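Putative sugar binding protein (Geobacillus stearothermophilus, PDB 6GT9) binds galactose and is a glucose-galactose binding protein linked to a three-component sensing system and galactan utilization. Local coordinates at residues V156-G161 and A216-S221; K240-G245 and T260-V265. All blocks are in the same frame, centred on the assembly; numbering follows the deposited sequence.

Contact 1: residues V156-G161 and A216-S221; sequences VAIITG and AFYGTS. With GAL (beta-D-galactopyranose), chain E.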
loop_
_atom_site.group_PDB
_atom_site.type_symbol
_atom_site.label_atom_id
_atom_site.label_comp_id
_atom_site.label_asym_id
_atom_site.label_seq_id
_atom_site.Cartn_x
_atom_site.Cartn_y
_atom_site.Cartn_z
ATOM N N VAL A 156 -9.578 -18.919 6.747
ATOM C CA VAL A 156 -8.756 -17.819 6.255
ATOM C C VAL A 156 -7.794 -17.352 7.334
ATOM O O VAL A 156 -8.194 -17.133 8.483
ATOM C CB VAL A 156 -9.629 -16.643 5.785
ATOM C CG1 VAL A 156 -8.757 -15.496 5.315
ATOM C CG2 VAL A 156 -10.577 -17.103 4.683
ATOM N N ALA A 157 -6.540 -17.153 6.948
ATOM C CA ALA A 157 -5.592 -16.359 7.714
ATOM C C ALA A 157 -5.218 -15.118 6.920
ATOM O O ALA A 157 -5.155 -15.149 5.687
ATOM C CB ALA A 157 -4.328 -17.159 8.051
ATOM N N ILE A 158 -4.936 -14.036 7.645
ATOM C CA ILE A 158 -4.621 -12.733 7.069
ATOM C C ILE A 158 -3.220 -12.355 7.499
ATOM O O ILE A 158 -2.882 -12.442 8.686
ATOM C CB ILE A 158 -5.611 -11.641 7.514
ATOM C CG1 ILE A 158 -7.012 -11.955 7.011
ATOM C CG2 ILE A 158 -5.130 -10.245 7.028
ATOM C CD1 ILE A 158 -8.069 -10.916 7.410
ATOM N N ILE A 159 -2.400 -11.967 6.538
ATOM C CA ILE A 159 -1.135 -11.305 6.819
ATOM C C ILE A 159 -1.259 -9.861 6.342
ATOM O O ILE A 159 -1.623 -9.603 5.189
ATOM C CB ILE A 159 0.031 -12.065 6.173
ATOM C CG1 ILE A 159 0.033 -13.490 6.749
ATOM C CG2 ILE A 159 1.350 -11.365 6.422
ATOM C CD1 ILE A 159 1.177 -14.321 6.353
ATOM N N THR A 160 -1.000 -8.920 7.244
ATOM C CA THR A 160 -1.171 -7.505 6.969
ATOM C C THR A 160 0.136 -6.783 7.283
ATOM O O THR A 160 0.931 -7.239 8.108
ATOM C CB THR A 160 -2.361 -6.932 7.778
ATOM O OG1 THR A 160 -2.674 -5.606 7.335
ATOM C CG2 THR A 160 -2.064 -6.910 9.273
ATOM N N GLY A 161 0.369 -5.666 6.598
ATOM C CA GLY A 161 1.614 -4.934 6.809
ATOM C C GLY A 161 1.808 -4.492 8.248
ATOM O O GLY A 161 2.909 -4.592 8.795
ATOM N N ALA A 216 -6.642 -20.896 3.299
ATOM C CA ALA A 216 -6.719 -19.667 2.525
ATOM C C ALA A 216 -5.940 -18.561 3.229
ATOM O O ALA A 216 -6.056 -18.387 4.447
ATOM C CB ALA A 216 -8.177 -19.238 2.308
ATOM N N PHE A 217 -5.151 -17.814 2.456
ATOM C CA PHE A 217 -4.414 -16.657 2.956
ATOM C C PHE A 217 -4.822 -15.407 2.191
ATOM O O PHE A 217 -5.071 -15.465 0.984
ATOM C CB PHE A 217 -2.903 -16.825 2.807
ATOM C CG PHE A 217 -2.275 -17.728 3.830
ATOM C CD1 PHE A 217 -2.198 -19.099 3.610
ATOM C CD2 PHE A 217 -1.731 -17.206 4.995
ATOM C CE1 PHE A 217 -1.586 -19.939 4.540
ATOM C CE2 PHE A 217 -1.126 -18.049 5.948
ATOM C CZ PHE A 217 -1.054 -19.414 5.713
ATOM N N TYR A 218 -4.856 -14.281 2.903
ATOM C CA TYR A 218 -5.093 -12.955 2.338
ATOM C C TYR A 218 -3.963 -12.046 2.804
ATOM O O TYR A 218 -3.822 -11.814 4.006
ATOM C CB TYR A 218 -6.442 -12.406 2.802
ATOM C CG TYR A 218 -6.708 -10.935 2.532
ATOM C CD1 TYR A 218 -6.390 -10.356 1.309
ATOM C CD2 TYR A 218 -7.342 -10.148 3.480
ATOM C CE1 TYR A 218 -6.663 -9.017 1.043
ATOM C CE2 TYR A 218 -7.624 -8.809 3.230
ATOM C CZ TYR A 218 -7.297 -8.252 2.006
ATOM O OH TYR A 218 -7.586 -6.925 1.762
ATOM N N GLY A 219 -3.157 -11.555 1.867
ATOM C CA GLY A 219 -2.089 -10.603 2.174
ATOM C C GLY A 219 -2.509 -9.215 1.725
ATOM O O GLY A 219 -3.105 -9.057 0.658
ATOM N N THR A 220 -2.213 -8.203 2.549
ATOM C CA THR A 220 -2.743 -6.871 2.281
ATOM C C THR A 220 -1.685 -5.866 1.863
ATOM O O THR A 220 -2.016 -4.689 1.694
ATOM C CB THR A 220 -3.506 -6.328 3.499
ATOM O OG1 THR A 220 -2.601 -6.081 4.589
ATOM C CG2 THR A 220 -4.574 -7.327 3.944
ATOM N N SER A 221 -0.431 -6.285 1.702
ATOM C CA SER A 221 0.611 -5.392 1.217
ATOM C C SER A 221 1.490 -6.168 0.246
ATOM O O SER A 221 1.354 -7.384 0.092
ATOM C CB SER A 221 1.409 -4.781 2.378
ATOM O OG SER A 221 2.202 -5.747 3.055
HETATM C C1 GAL E . 1.580 -1.863 -0.766
HETATM C C2 GAL E . 1.216 -0.563 -0.076
HETATM C C3 GAL E . 2.464 0.287 0.224
HETATM C C4 GAL E . 3.459 -0.519 1.042
HETATM C C5 GAL E . 3.742 -1.854 0.374
HETATM C C6 GAL E . 4.593 -2.780 1.245
HETATM O O1 GAL E . 0.411 -2.623 -0.998
HETATM O O2 GAL E . 0.336 0.222 -0.894
HETATM O O3 GAL E . 2.112 1.381 1.013
HETATM O O4 GAL E . 2.951 -0.745 2.361
HETATM O O5 GAL E . 2.506 -2.609 0.050
HETATM O O6 GAL E . 5.145 -3.827 0.477
#

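Contact 2: residues K240-G245 and T260-V265; sequences KTYIIG and TIAATV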
loop_
_atom_site.group_PDB
_atom_site.type_symbol
_atom_site.label_atom_id
_atom_site.label_comp_id
_atom_site.label_asym_id
_atom_site.label_seq_id
_atom_site.Cartn_x
_atom_site.Cartn_y
_atom_site.Cartn_z
ATOM N N LYS A 240 -4.437 -28.087 -2.029
ATOM C CA LYS A 240 -4.052 -26.722 -2.256
ATOM C C LYS A 240 -4.526 -25.647 -1.258
ATOM O O LYS A 240 -5.442 -25.830 -0.497
ATOM C CB LYS A 240 -4.247 -26.339 -3.730
ATOM C CG LYS A 240 -3.160 -25.430 -4.309
ATOM C CD LYS A 240 -3.103 -25.545 -5.811
ATOM C CE LYS A 240 -2.737 -24.227 -6.481
ATOM N NZ LYS A 240 -3.344 -24.109 -7.839
ATOM N N THR A 241 -3.827 -24.525 -1.276
ATOM C CA THR A 241 -4.067 -23.404 -0.397
ATOM C C THR A 241 -4.373 -22.218 -1.280
ATOM O O THR A 241 -3.670 -21.984 -2.187
ATOM C CB THR A 241 -2.780 -23.108 0.364
ATOM O OG1 THR A 241 -2.464 -24.212 1.173
ATOM C CG2 THR A 241 -2.893 -21.897 1.220
ATOM N N TYR A 242 -5.437 -21.498 -0.977
ATOM C CA TYR A 242 -5.844 -20.327 -1.745
ATOM C C TYR A 242 -5.107 -19.098 -1.228
ATOM O O TYR A 242 -5.137 -18.808 -0.030
ATOM C CB TYR A 242 -7.357 -20.122 -1.651
ATOM C CG TYR A 242 -7.883 -18.920 -2.416
ATOM C CD1 TYR A 242 -8.263 -19.026 -3.748
ATOM C CD2 TYR A 242 -8.006 -17.675 -1.798
ATOM C CE1 TYR A 242 -8.745 -17.917 -4.450
ATOM C CE2 TYR A 242 -8.488 -16.566 -2.490
ATOM C CZ TYR A 242 -8.854 -16.690 -3.812
ATOM O OH TYR A 242 -9.347 -15.587 -4.497
ATOM N N ILE A 243 -4.449 -18.373 -2.126
ATOM C CA ILE A 243 -3.718 -17.160 -1.753
ATOM C C ILE A 243 -4.235 -16.003 -2.590
ATOM O O ILE A 243 -4.157 -16.047 -3.824
ATOM C CB ILE A 243 -2.205 -17.307 -1.953
ATOM C CG1 ILE A 243 -1.670 -18.498 -1.174
ATOM C CG2 ILE A 243 -1.491 -16.036 -1.494
ATOM C CD1 ILE A 243 -0.191 -18.734 -1.408
ATOM N N ILE A 244 -4.719 -14.952 -1.930
ATOM C CA ILE A 244 -4.975 -13.682 -2.599
ATOM C C ILE A 244 -4.109 -12.622 -1.924
ATOM O O ILE A 244 -4.100 -12.503 -0.693
ATOM C CB ILE A 244 -6.473 -13.304 -2.603
ATOM C CG1 ILE A 244 -6.686 -11.963 -3.346
ATOM C CG2 ILE A 244 -7.048 -13.291 -1.202
ATOM C CD1 ILE A 244 -8.131 -11.678 -3.784
ATOM N N GLY A 245 -3.330 -11.909 -2.725
ATOM C CA GLY A 245 -2.445 -10.877 -2.197
ATOM C C GLY A 245 -2.659 -9.525 -2.841
ATOM O O GLY A 245 -3.658 -9.320 -3.534
ATOM N N THR A 260 0.537 -20.894 -7.748
ATOM C CA THR A 260 0.692 -20.861 -6.297
ATOM C C THR A 260 -0.166 -19.769 -5.673
ATOM O O THR A 260 -0.845 -19.997 -4.665
ATOM C CB THR A 260 2.158 -20.650 -5.940
ATOM O OG1 THR A 260 2.965 -21.584 -6.670
ATOM C CG2 THR A 260 2.365 -20.836 -4.453
ATOM N N ILE A 261 -0.118 -18.553 -6.244
ATOM C CA ILE A 261 -1.039 -17.473 -5.897
ATOM C C ILE A 261 -2.234 -17.537 -6.837
ATOM O O ILE A 261 -2.082 -17.758 -8.041
ATOM C CB ILE A 261 -0.326 -16.105 -5.969
ATOM C CG1 ILE A 261 0.756 -16.049 -4.880
ATOM C CG2 ILE A 261 -1.316 -14.959 -5.832
ATOM C CD1 ILE A 261 1.542 -14.745 -4.833
ATOM N N ALA A 262 -3.433 -17.358 -6.286
ATOM C CA ALA A 262 -4.657 -17.418 -7.081
ATOM C C ALA A 262 -5.104 -16.063 -7.612
ATOM O O ALA A 262 -5.729 -15.992 -8.682
ATOM C CB ALA A 262 -5.792 -18.019 -6.249
ATOM N N ALA A 263 -4.827 -14.981 -6.890
ATOM C CA ALA A 263 -5.349 -13.689 -7.302
ATOM C C ALA A 263 -4.524 -12.602 -6.641
ATOM O O ALA A 263 -3.816 -12.847 -5.664
ATOM C CB ALA A 263 -6.817 -13.527 -6.920
ATOM N N THR A 264 -4.632 -11.389 -7.172
ATOM C CA THR A 264 -3.978 -10.278 -6.497
ATOM C C THR A 264 -4.674 -8.970 -6.859
ATOM O O THR A 264 -5.254 -8.829 -7.940
ATOM C CB THR A 264 -2.466 -10.243 -6.803
ATOM O OG1 THR A 264 -1.815 -9.402 -5.844
ATOM C CG2 THR A 264 -2.183 -9.725 -8.208
ATOM N N VAL A 265 -4.629 -8.022 -5.927
ATOM C CA VAL A 265 -5.294 -6.734 -6.082
ATOM C C VAL A 265 -4.338 -5.750 -6.745
ATOM O O VAL A 265 -3.229 -5.506 -6.250
ATOM C CB VAL A 265 -5.790 -6.199 -4.732
ATOM C CG1 VAL A 265 -6.542 -4.879 -4.936
ATOM C CG2 VAL A 265 -6.692 -7.243 -4.062
HETATM O O HOH W 1 -3.709 -20.196 -4.437
#

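Contact 1: residues V156-G161 and A216-S221
Two parallel strands of the C-terminal lobe's sheet, central to the periplasmic binding protein fold, pair where Val156-Gly161 meets Ala216-Ser221. The backbone ladder begins with Ala157 N giving a nearly straight bond to Ala216 O (2.8 Å, 167°) and alternates up to Thr220 N on Ile159 O. On the sheet face of Ile158 and Tyr218 the two side chains lie side by side, pointing the same way. Ile158 CG1 reaches the ring edge at Tyr218 CD2 (4.0 Å), while Thr220 CG2 sits over one ring face, offset toward the rim. An alanine in place of Ile158 would probably leave a gap beside the CD2 edge of Tyr218 and against Ile187 and Ile190 of the next strand. Phe175 stacks on the Tyr218 ring, and Tyr218 OH bonds the backbone O of Arg171. On the other sheet face, Ala157 CB approaches Phe217 CE2 obliquely (3.9 Å). Beyond the ladder, Thr160 OG1 and Thr220 OG1 are hydrogen-bonded at 2.8 Å; Thr220 OG1 also bonds Gln168. Ser221 OG bonds Asp224, and Ser221 CB lies 3.4 Å from galactose O5. A sugar just past the C-terminal ends of parallel strands, between two lobes, is typical of periplasmic binding proteins.

Contact 2: residues K240-G245 and T260-V265
Tyr242, at the start of its strand, meets Ala262, in the loop leading into strand 263-265. The CB of Tyr242 points away from 260-265, but with CG anti to the backbone N (chi1 180°) the ring comes back until CE1 lies 3.5 Å from Ala262 CB, obliquely; its OH bonds Asp149. Ile244 also has CG1 anti to its N (chi1 -179°), and its CG1 and CD1 both touch Ala263 CB, CD1 at 3.9 Å. Ile243 takes the other course, CG1 beside the backbone N, and crosses Ile261 obliquely with its CG2 branch 4.1 Å from Ile261 CG1, while its CD1 approaches Thr260 O at 3.6 Å. Thr264 OG1 bonds Asp247 O, a link to a galactose-binding residue. The backbone is irregular at first: Ile243 O receives Ala262 N (2.9 Å) and, weakly, Ala263 N, before Gly245 N to Ala263 O and Val265 N to Gly245 O continue the parallel ladder. Ahead of it a water accepts from Ile243 N (3.0 Å) and donates to Thr241 O and Thr260 O. The water thus replaces direct pairing at the start, where the segments are farther apart, and direct backbone bonds take over from Ile243 O onward.

Followed from the N terminus, the chain enters contact 1 at 156-161, passes through helix 166-179, strand 185-192 and helix 197-210, and closes this long loop at 216-221. Helix 224-235 then leads to 240-245, and the short excursion through helix 250-258 closes contact 2 at 260-265, completing a beta-alpha-beta unit. The two loops follow in series, neither nested nor crossed. They share one sheet, since strands 216-219 and 242-246 are neighbours: Phe217 N lies 2.7 Å from Tyr242 O, a probable hydrogen bond, and Phe217 CD1 packs on Thr241 CG2. Together they join four consecutive strands of the sheet whose C-terminal ends face the galactose cleft.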